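Local atomic coordinates of probable ribosomal RNA small subunit methyltransferase (Thermus thermophilus, PDB entry 3DMH), a protein that transfers a methyl group from S-adenosylmethionine to the exocyclic N2 of a guanine in 16S ribosomal RNA. Residues R187-R192 with A242-L247; A196-H201 with L247-A252; G205-S208 with V212-A215. All coordinates share one frame; numbering follows the deposited sequence.

Contact 1 (R187-R192 with A242-L247). With SAM (S-adenosylmethionine), chain D.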
loop_
_atom_site.group_PDB
_atom_site.type_symbol
_atom_site.label_atom_id
_atom_site.label_comp_id
_atom_site.label_asym_id
_atom_site.label_seq_id
_atom_site.Cartn_x
_atom_site.Cartn_y
_atom_site.Cartn_z
ATOM N N ARG A 187 1.337 -6.653 -15.628
ATOM C CA ARG A 187 0.121 -6.826 -16.406
ATOM C C ARG A 187 -0.293 -5.489 -17.002
ATOM O O ARG A 187 0.039 -4.428 -16.475
ATOM C CB ARG A 187 -1.012 -7.406 -15.545
ATOM C CG ARG A 187 -0.739 -8.811 -14.966
ATOM C CD ARG A 187 -0.446 -9.860 -16.036
ATOM N NE ARG A 187 -0.136 -11.167 -15.449
ATOM C CZ ARG A 187 1.088 -11.677 -15.314
ATOM N NH1 ARG A 187 2.157 -11.012 -15.738
ATOM N NH2 ARG A 187 1.243 -12.877 -14.766
ATOM N N ALA A 188 -1.010 -5.540 -18.119
ATOM C CA ALA A 188 -1.551 -4.337 -18.735
ATOM C C ALA A 188 -2.980 -4.616 -19.161
ATOM O O ALA A 188 -3.333 -5.761 -19.464
ATOM C CB ALA A 188 -0.713 -3.929 -19.943
ATOM N N PHE A 189 -3.798 -3.570 -19.182
ATOM C CA PHE A 189 -5.143 -3.668 -19.738
ATOM C C PHE A 189 -5.561 -2.303 -20.280
ATOM O O PHE A 189 -5.070 -1.276 -19.837
ATOM C CB PHE A 189 -6.132 -4.183 -18.687
ATOM C CG PHE A 189 -6.446 -3.180 -17.606
ATOM C CD1 PHE A 189 -7.532 -2.320 -17.757
ATOM C CD2 PHE A 189 -5.657 -3.081 -16.456
ATOM C CE1 PHE A 189 -7.843 -1.383 -16.784
ATOM C CE2 PHE A 189 -5.967 -2.158 -15.470
ATOM C CZ PHE A 189 -7.052 -1.299 -15.628
ATOM N N SER A 190 -6.456 -2.291 -21.265
ATOM C CA SER A 190 -6.909 -1.019 -21.807
ATOM C C SER A 190 -8.331 -0.699 -21.352
ATOM O O SER A 190 -9.124 -1.605 -21.092
ATOM C CB SER A 190 -6.796 -1.003 -23.331
ATOM O OG SER A 190 -7.968 -1.515 -23.937
ATOM N N ALA A 191 -8.636 0.590 -21.251
ATOM C CA ALA A 191 -9.959 1.057 -20.866
ATOM C C ALA A 191 -10.272 2.371 -21.577
ATOM O O ALA A 191 -9.370 3.177 -21.832
ATOM C CB ALA A 191 -10.047 1.245 -19.360
ATOM N N ARG A 192 -11.545 2.590 -21.887
ATOM C CA ARG A 192 -11.965 3.859 -22.444
ATOM C C ARG A 192 -12.620 4.671 -21.342
ATOM O O ARG A 192 -13.561 4.207 -20.697
ATOM C CB ARG A 192 -12.919 3.653 -23.624
ATOM C CG ARG A 192 -13.187 4.918 -24.417
ATOM C CD ARG A 192 -14.071 4.595 -25.621
ATOM N NE ARG A 192 -14.385 5.765 -26.446
ATOM C CZ ARG A 192 -13.576 6.275 -27.370
ATOM N NH1 ARG A 192 -12.383 5.732 -27.590
ATOM N NH2 ARG A 192 -13.957 7.340 -28.070
ATOM N N ALA A 242 -3.165 7.462 -5.273
ATOM C CA ALA A 242 -3.296 7.466 -6.751
ATOM C C ALA A 242 -3.343 6.074 -7.384
ATOM O O ALA A 242 -3.836 5.924 -8.526
ATOM C CB ALA A 242 -2.170 8.327 -7.413
ATOM N N GLY A 243 -2.847 5.049 -6.691
ATOM C CA GLY A 243 -2.831 3.709 -7.281
ATOM C C GLY A 243 -2.071 3.648 -8.596
ATOM O O GLY A 243 -1.091 4.385 -8.762
ATOM N N TYR A 244 -2.499 2.784 -9.528
ATOM C CA TYR A 244 -1.849 2.749 -10.863
ATOM C C TYR A 244 -2.335 3.866 -11.815
ATOM O O TYR A 244 -1.929 3.928 -12.975
ATOM C CB TYR A 244 -1.979 1.374 -11.527
ATOM C CG TYR A 244 -3.396 0.955 -11.751
ATOM C CD1 TYR A 244 -4.183 1.548 -12.746
ATOM C CD2 TYR A 244 -3.953 -0.052 -10.971
ATOM C CE1 TYR A 244 -5.500 1.137 -12.947
ATOM C CE2 TYR A 244 -5.260 -0.476 -11.175
ATOM C CZ TYR A 244 -6.024 0.133 -12.139
ATOM O OH TYR A 244 -7.315 -0.280 -12.304
ATOM N N GLY A 245 -3.202 4.746 -11.312
ATOM C CA GLY A 245 -3.562 5.943 -12.053
ATOM C C GLY A 245 -4.922 6.051 -12.708
ATOM O O GLY A 245 -5.076 6.840 -13.639
ATOM N N ALA A 246 -5.921 5.328 -12.192
ATOM C CA ALA A 246 -7.275 5.411 -12.779
ATOM C C ALA A 246 -7.813 6.845 -12.827
ATOM O O ALA A 246 -8.472 7.225 -13.791
ATOM C CB ALA A 246 -8.252 4.492 -12.055
ATOM N N LEU A 247 -7.526 7.645 -11.796
ATOM C CA LEU A 247 -7.886 9.082 -11.808
ATOM C C LEU A 247 -6.772 9.945 -12.402
ATOM O O LEU A 247 -7.028 10.920 -13.113
ATOM C CB LEU A 247 -8.223 9.587 -10.400
ATOM C CG LEU A 247 -9.294 8.807 -9.634
ATOM C CD1 LEU A 247 -9.515 9.382 -8.240
ATOM C CD2 LEU A 247 -10.626 8.767 -10.396
HETATM N N SAM D . -6.923 6.139 -7.080
HETATM C CA SAM D . -6.831 4.688 -7.465
HETATM C C SAM D . -8.087 4.298 -8.213
HETATM O O SAM D . -9.026 5.105 -8.162
HETATM O OXT SAM D . -8.142 3.203 -8.799
HETATM C CB SAM D . -6.699 3.791 -6.232
HETATM C CG SAM D . -7.845 3.877 -5.221
HETATM S SD SAM D . -7.630 2.676 -3.867
HETATM C CE SAM D . -9.333 2.504 -3.260
HETATM C "C5'" SAM D . -6.890 3.610 -2.496
HETATM C "C4'" SAM D . -5.400 3.842 -2.692
HETATM O "O4'" SAM D . -4.966 4.483 -1.495
HETATM C "C3'" SAM D . -4.563 2.569 -2.880
HETATM O "O3'" SAM D . -3.779 2.624 -4.065
HETATM C "C2'" SAM D . -3.713 2.519 -1.606
HETATM O "O2'" SAM D . -2.453 1.891 -1.743
HETATM C "C1'" SAM D . -3.649 4.011 -1.290
HETATM N N9 SAM D . -3.230 4.253 0.077
HETATM C C8 SAM D . -3.458 3.482 1.214
HETATM N N7 SAM D . -2.911 4.103 2.288
HETATM C C5 SAM D . -2.316 5.262 1.835
HETATM C C6 SAM D . -1.573 6.271 2.459
HETATM N N6 SAM D . -1.290 6.220 3.767
HETATM N N1 SAM D . -1.124 7.313 1.680
HETATM C C2 SAM D . -1.375 7.369 0.328
HETATM N N3 SAM D . -2.061 6.352 -0.328
HETATM C C4 SAM D . -2.521 5.341 0.442
#
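Y244 sits in the glycine-rich loop that follows strand 236-240, the cofactor loop of Rossmann-like methyltransferases, and meets F189 of the β-hairpin 187-202 on the side away from the cofactor. The two rings make an offset edge-to-face pair, with planes 88° apart and centroids separated by 5.8 Å. The edge belongs to F189: its CZ comes within 3.5 Å of Y244 OH and 3.9 Å of Y244 CZ. F189 reaches this position because CG lies between its own backbone N and carbonyl carbon (chi1 72°), which swings the ring off the hairpin toward the loop. The tyrosine hydroxyl has its polar partner outside the pair, in a hydrogen bond to S208 O, while F200 and H202 bring further rings against Y244.

Behind the tyrosine the backbone makes a type II' turn from A242 to G245. A242 O accepts two bonds, both weak, from G245 N at 3.1 Å and from the cofactor amine, SAM N, at 3.4 Å. A246 CB lies 3.5 Å from SAM OXT. No hydrogen bond joins the segments: the aromatic pair holds Y244 from the hairpin side, its hydroxyl is tied to S208 O, and A242 O meets the cofactor amine.

Contact 2 (A196-H201 with L247-A252)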
loop_
_atom_site.group_PDB
_atom_site.type_symbol
_atom_site.label_atom_id
_atom_site.label_comp_id
_atom_site.label_asym_id
_atom_site.label_seq_id
_atom_site.Cartn_x
_atom_site.Cartn_y
_atom_site.Cartn_z
ATOM N N ALA A 196 -11.768 8.677 -24.213
ATOM C CA ALA A 196 -10.347 8.528 -24.536
ATOM C C ALA A 196 -9.810 7.173 -24.087
ATOM O O ALA A 196 -10.258 6.627 -23.082
ATOM C CB ALA A 196 -9.533 9.659 -23.913
ATOM N N GLU A 197 -8.849 6.648 -24.838
ATOM C CA GLU A 197 -8.277 5.327 -24.582
ATOM C C GLU A 197 -7.051 5.398 -23.703
ATOM O O GLU A 197 -6.152 6.198 -23.966
ATOM C CB GLU A 197 -7.869 4.661 -25.893
ATOM C CG GLU A 197 -9.032 4.262 -26.774
ATOM C CD GLU A 197 -9.901 3.174 -26.156
ATOM O OE1 GLU A 197 -9.365 2.301 -25.429
ATOM O OE2 GLU A 197 -11.127 3.196 -26.414
ATOM N N TYR A 198 -7.016 4.536 -22.684
ATOM C CA TYR A 198 -5.868 4.411 -21.779
ATOM C C TYR A 198 -5.421 2.962 -21.695
ATOM O O TYR A 198 -6.247 2.048 -21.715
ATOM C CB TYR A 198 -6.216 4.924 -20.373
ATOM C CG TYR A 198 -6.643 6.370 -20.360
ATOM C CD1 TYR A 198 -5.710 7.397 -20.205
ATOM C CD2 TYR A 198 -7.977 6.718 -20.555
ATOM C CE1 TYR A 198 -6.103 8.729 -20.217
ATOM C CE2 TYR A 198 -8.375 8.040 -20.575
ATOM C CZ TYR A 198 -7.439 9.041 -20.414
ATOM O OH TYR A 198 -7.850 10.353 -20.437
ATOM N N THR A 199 -4.109 2.749 -21.602
ATOM C CA THR A 199 -3.581 1.433 -21.279
ATOM C C THR A 199 -2.887 1.534 -19.941
ATOM O O THR A 199 -1.835 2.166 -19.827
ATOM C CB THR A 199 -2.597 0.916 -22.338
ATOM O OG1 THR A 199 -3.276 0.828 -23.600
ATOM C CG2 THR A 199 -2.092 -0.465 -21.965
ATOM N N PHE A 200 -3.487 0.902 -18.945
ATOM C CA PHE A 200 -2.899 0.860 -17.609
ATOM C C PHE A 200 -1.926 -0.301 -17.455
ATOM O O PHE A 200 -2.085 -1.363 -18.066
ATOM C CB PHE A 200 -3.987 0.818 -16.542
ATOM C CG PHE A 200 -4.877 2.024 -16.548
ATOM C CD1 PHE A 200 -4.492 3.198 -15.910
ATOM C CD2 PHE A 200 -6.095 2.000 -17.219
ATOM C CE1 PHE A 200 -5.315 4.322 -15.919
ATOM C CE2 PHE A 200 -6.926 3.116 -17.247
ATOM C CZ PHE A 200 -6.539 4.285 -16.585
ATOM N N HIS A 201 -0.909 -0.082 -16.625
ATOM C CA HIS A 201 0.148 -1.056 -16.395
ATOM C C HIS A 201 0.310 -1.159 -14.909
ATOM O O HIS A 201 0.336 -0.145 -14.217
ATOM C CB HIS A 201 1.461 -0.574 -16.987
ATOM C CG HIS A 201 1.510 -0.667 -18.476
ATOM N ND1 HIS A 201 0.880 0.236 -19.310
ATOM C CD2 HIS A 201 2.085 -1.586 -19.286
ATOM C CE1 HIS A 201 1.088 -0.113 -20.569
ATOM N NE2 HIS A 201 1.813 -1.216 -20.581
ATOM N N LEU A 247 -7.526 7.645 -11.796
ATOM C CA LEU A 247 -7.886 9.082 -11.808
ATOM C C LEU A 247 -6.772 9.945 -12.402
ATOM O O LEU A 247 -7.028 10.920 -13.113
ATOM C CB LEU A 247 -8.223 9.587 -10.400
ATOM C CG LEU A 247 -9.294 8.807 -9.634
ATOM C CD1 LEU A 247 -9.515 9.382 -8.240
ATOM C CD2 LEU A 247 -10.626 8.767 -10.396
ATOM N N THR A 248 -5.534 9.574 -12.079
ATOM C CA THR A 248 -4.354 10.360 -12.439
ATOM C C THR A 248 -4.182 10.523 -13.946
ATOM O O THR A 248 -3.950 11.628 -14.425
ATOM C CB THR A 248 -3.076 9.689 -11.898
ATOM O OG1 THR A 248 -3.323 9.134 -10.583
ATOM C CG2 THR A 248 -1.895 10.685 -11.912
ATOM N N LEU A 249 -4.275 9.421 -14.678
ATOM C CA LEU A 249 -4.017 9.471 -16.128
ATOM C C LEU A 249 -5.046 10.321 -16.869
ATOM O O LEU A 249 -4.654 11.226 -17.617
ATOM C CB LEU A 249 -3.873 8.064 -16.744
ATOM C CG LEU A 249 -2.434 7.522 -16.833
ATOM C CD1 LEU A 249 -1.832 7.223 -15.462
ATOM C CD2 LEU A 249 -2.384 6.273 -17.708
ATOM N N PRO A 250 -6.360 10.053 -16.661
ATOM C CA PRO A 250 -7.369 10.903 -17.315
ATOM C C PRO A 250 -7.227 12.378 -16.957
ATOM O O PRO A 250 -7.309 13.220 -17.842
ATOM C CB PRO A 250 -8.692 10.346 -16.784
ATOM C CG PRO A 250 -8.393 8.927 -16.502
ATOM C CD PRO A 250 -6.999 8.954 -15.918
ATOM N N LEU A 251 -6.996 12.694 -15.677
ATOM C CA LEU A 251 -6.841 14.102 -15.309
ATOM C C LEU A 251 -5.615 14.755 -15.968
ATOM O O LEU A 251 -5.676 15.929 -16.361
ATOM C CB LEU A 251 -6.847 14.285 -13.789
ATOM C CG LEU A 251 -8.208 13.974 -13.140
ATOM C CD1 LEU A 251 -8.039 13.863 -11.634
ATOM C CD2 LEU A 251 -9.294 15.005 -13.509
ATOM N N ALA A 252 -4.524 13.999 -16.116
ATOM C CA ALA A 252 -3.333 14.491 -16.835
ATOM C C ALA A 252 -3.655 14.684 -18.306
ATOM O O ALA A 252 -3.257 15.685 -18.915
ATOM C CB ALA A 252 -2.154 13.537 -16.683
#
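Y198 and F200, two residues apart on strand 196-202, pack against L249 and P250 on helix 248-253, and all four are buried. P250 CG lies over one face of the Y198 ring, 4.3 Å from its centroid and 21° off the normal, a CH-π contact offset toward the rim. The phenol oxygen meets the backbone of the same proline, Y198 OH lying 3.2 Å from P250 CA. With CG anti to the carbonyl carbon (chi1 -59°), the tyrosine is carried from the strand onto the helix. L249 serves both aromatic rings: its CB is 4.0 Å from Y198 CD1, while its CD2 branch lies 3.9 Å from F200 CE1.

The other side of the strand is looser. T199 points away from the helix, and exposed E197 pairs with R192 of the neighbouring strand in a salt bridge; neither gives the helix a close contact. No hydrogen bond joins the two segments, whose axes approach to 9.9 Å at 141° between their directions. On the helix, L251 points away from the strand, and its side chain touches L223 of helix 214-227. This is an antiparallel β-hairpin laid by apolar side chains on the helix that follows the cofactor loop in a Rossmann-like methyltransferase fold.

Contact 3 (G205-S208 with V212-A215). With SAM (S-adenosylmethionine), chain D; GMP (guanosine), chain E.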
loop_
_atom_site.group_PDB
_atom_site.type_symbol
_atom_site.label_atom_id
_atom_site.label_comp_id
_atom_site.label_asym_id
_atom_site.label_seq_id
_atom_site.Cartn_x
_atom_site.Cartn_y
_atom_site.Cartn_z
ATOM N N GLY A 205 -0.713 -6.842 -6.714
ATOM C CA GLY A 205 -1.126 -6.388 -5.383
ATOM C C GLY A 205 -1.832 -5.045 -5.362
ATOM O O GLY A 205 -2.358 -4.609 -4.313
ATOM N N VAL A 206 -1.827 -4.358 -6.499
ATOM C CA VAL A 206 -2.453 -3.034 -6.583
ATOM C C VAL A 206 -3.962 -3.129 -6.398
ATOM O O VAL A 206 -4.575 -4.200 -6.638
ATOM C CB VAL A 206 -2.138 -2.327 -7.935
ATOM C CG1 VAL A 206 -0.639 -2.194 -8.120
ATOM C CG2 VAL A 206 -2.782 -3.093 -9.101
ATOM N N PHE A 207 -4.557 -2.018 -5.965
ATOM C CA PHE A 207 -6.020 -1.962 -5.902
ATOM C C PHE A 207 -6.594 -2.054 -7.315
ATOM O O PHE A 207 -6.123 -1.373 -8.239
ATOM C CB PHE A 207 -6.475 -0.654 -5.260
ATOM C CG PHE A 207 -7.963 -0.460 -5.294
ATOM C CD1 PHE A 207 -8.771 -1.162 -4.417
ATOM C CD2 PHE A 207 -8.554 0.429 -6.202
ATOM C CE1 PHE A 207 -10.163 -0.995 -4.437
ATOM C CE2 PHE A 207 -9.939 0.613 -6.231
ATOM C CZ PHE A 207 -10.738 -0.109 -5.338
ATOM N N SER A 208 -7.635 -2.867 -7.461
ATOM C CA SER A 208 -8.377 -2.971 -8.722
ATOM C C SER A 208 -7.512 -3.368 -9.917
ATOM O O SER A 208 -7.589 -2.775 -10.992
ATOM C CB SER A 208 -9.196 -1.710 -9.016
ATOM O OG SER A 208 -10.169 -1.996 -10.024
ATOM N N VAL A 212 -10.646 -0.871 -14.420
ATOM C CA VAL A 212 -10.895 0.375 -13.709
ATOM C C VAL A 212 -12.050 0.194 -12.718
ATOM O O VAL A 212 -13.132 -0.296 -13.089
ATOM C CB VAL A 212 -11.171 1.532 -14.701
ATOM C CG1 VAL A 212 -11.475 2.813 -13.956
ATOM C CG2 VAL A 212 -9.959 1.753 -15.601
ATOM N N ASP A 213 -11.800 0.559 -11.452
ATOM C CA ASP A 213 -12.844 0.561 -10.424
ATOM C C ASP A 213 -14.041 1.399 -10.903
ATOM O O ASP A 213 -13.879 2.563 -11.259
ATOM C CB ASP A 213 -12.266 1.137 -9.111
ATOM C CG ASP A 213 -13.273 1.147 -7.948
ATOM O OD1 ASP A 213 -14.462 0.827 -8.129
ATOM O OD2 ASP A 213 -12.850 1.491 -6.822
ATOM N N PRO A 214 -15.248 0.796 -10.945
ATOM C CA PRO A 214 -16.441 1.582 -11.288
ATOM C C PRO A 214 -16.590 2.856 -10.433
ATOM O O PRO A 214 -17.111 3.858 -10.921
ATOM C CB PRO A 214 -17.589 0.600 -11.028
ATOM C CG PRO A 214 -16.948 -0.773 -11.254
ATOM C CD PRO A 214 -15.563 -0.622 -10.689
ATOM N N ALA A 215 -16.113 2.835 -9.186
ATOM C CA ALA A 215 -16.192 4.021 -8.334
ATOM C C ALA A 215 -15.343 5.165 -8.894
ATOM O O ALA A 215 -15.745 6.340 -8.850
ATOM C CB ALA A 215 -15.758 3.688 -6.897
HETATM N N SAM D . -6.923 6.139 -7.080
HETATM C CA SAM D . -6.831 4.688 -7.465
HETATM C C SAM D . -8.087 4.298 -8.213
HETATM O O SAM D . -9.026 5.105 -8.162
HETATM O OXT SAM D . -8.142 3.203 -8.799
HETATM C CB SAM D . -6.699 3.791 -6.232
HETATM C CG SAM D . -7.845 3.877 -5.221
HETATM S SD SAM D . -7.630 2.676 -3.867
HETATM C CE SAM D . -9.333 2.504 -3.260
HETATM C "C5'" SAM D . -6.890 3.610 -2.496
HETATM C "C4'" SAM D . -5.400 3.842 -2.692
HETATM O "O4'" SAM D . -4.966 4.483 -1.495
HETATM C "C3'" SAM D . -4.563 2.569 -2.880
HETATM O "O3'" SAM D . -3.779 2.624 -4.065
HETATM C "C2'" SAM D . -3.713 2.519 -1.606
HETATM O "O2'" SAM D . -2.453 1.891 -1.743
HETATM C "C1'" SAM D . -3.649 4.011 -1.290
HETATM N N9 SAM D . -3.230 4.253 0.077
HETATM C C8 SAM D . -3.458 3.482 1.214
HETATM N N7 SAM D . -2.911 4.103 2.288
HETATM C C5 SAM D . -2.316 5.262 1.835
HETATM C C6 SAM D . -1.573 6.271 2.459
HETATM N N6 SAM D . -1.290 6.220 3.767
HETATM N N1 SAM D . -1.124 7.313 1.680
HETATM C C2 SAM D . -1.375 7.369 0.328
HETATM N N3 SAM D . -2.061 6.352 -0.328
HETATM C C4 SAM D . -2.521 5.341 0.442
HETATM C "C4'" GMP E . -18.034 -3.502 -4.786
HETATM O "O4'" GMP E . -17.591 -2.249 -4.249
HETATM C "C3'" GMP E . -17.106 -4.563 -4.217
HETATM O "O3'" GMP E . -16.098 -4.825 -5.201
HETATM C "C2'" GMP E . -16.476 -3.888 -3.012
HETATM O "O2'" GMP E . -15.169 -4.398 -2.747
HETATM C "C1'" GMP E . -16.415 -2.437 -3.456
HETATM N N9 GMP E . -16.452 -1.429 -2.376
HETATM C C8 GMP E . -17.063 -1.503 -1.181
HETATM N N7 GMP E . -16.891 -0.361 -0.466
HETATM C C5 GMP E . -16.165 0.487 -1.229
HETATM C C6 GMP E . -15.615 1.862 -1.099
HETATM O O6 GMP E . -15.810 2.537 -0.067
HETATM N N1 GMP E . -14.903 2.349 -2.132
HETATM C C2 GMP E . -14.673 1.646 -3.268
HETATM N N2 GMP E . -13.947 2.177 -4.282
HETATM N N3 GMP E . -15.147 0.383 -3.455
HETATM C C4 GMP E . -15.883 -0.223 -2.489
#
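The edge of the F207 ring meets the D213 carboxylate where cofactor and guanosine come together. The contacts of the ring, none a hydrogen bond, fall on face and edge: SAM CE, the transferable methyl, stands 3.4 Å above the ring plane over its centre, and SAM SD lies 3.4 Å from F207 CD2. At the ring edge, near its plane, D213 OD2 is 3.0 Å from F207 CZ, with ring and carboxylate planes 57° apart. The phenylalanine CG runs anti to the backbone N (chi1 174°), carrying the ring to the cofactor. An alanine here removes the ring, and SAM CE and SD would probably lose the flat surface they rest on, with D213 OD2 left without its C-H edge.

The hydrogen bonds centre on D213, the N-cap of helix 214-227. Its OD1 accepts from A215 N at 2.8 Å, from well above the carboxylate plane, while OD2 accepts from guanosine N2 at 2.9 Å with an N-H...O angle of 148°. N305, of the NPPF motif characteristic of amino-group methyltransferases, donates to the same OD2 through ND2.

S208 OG is merely close, 3.4 Å from D213 N at a poor angle; its hydrogen bond goes to K211 O.

How the contacts relate
The three contacts form a path from the hairpin to the reaction centre. Contacts 1 and 2 use adjacent strands, paired by F189 O and F200 N at 2.8 Å, and share L247, where the cofactor loop passes into its helix; F200 CE1 lies 3.4 Å from G245 O. Contact 3 is nested inside the loops closed by both others. It is tied to contact 1 by the hydrogen bond of Y244 OH to S208 O, 2.8 Å, and meets contact 2 where V212 CG2 lies 3.7 Å from F200 CE2. Contacts 1 and 3 touch the cofactor, as does the shared L247; beside F207 and D213, SAM CE stands 4.7 Å from guanosine N2, the methyl acceptor.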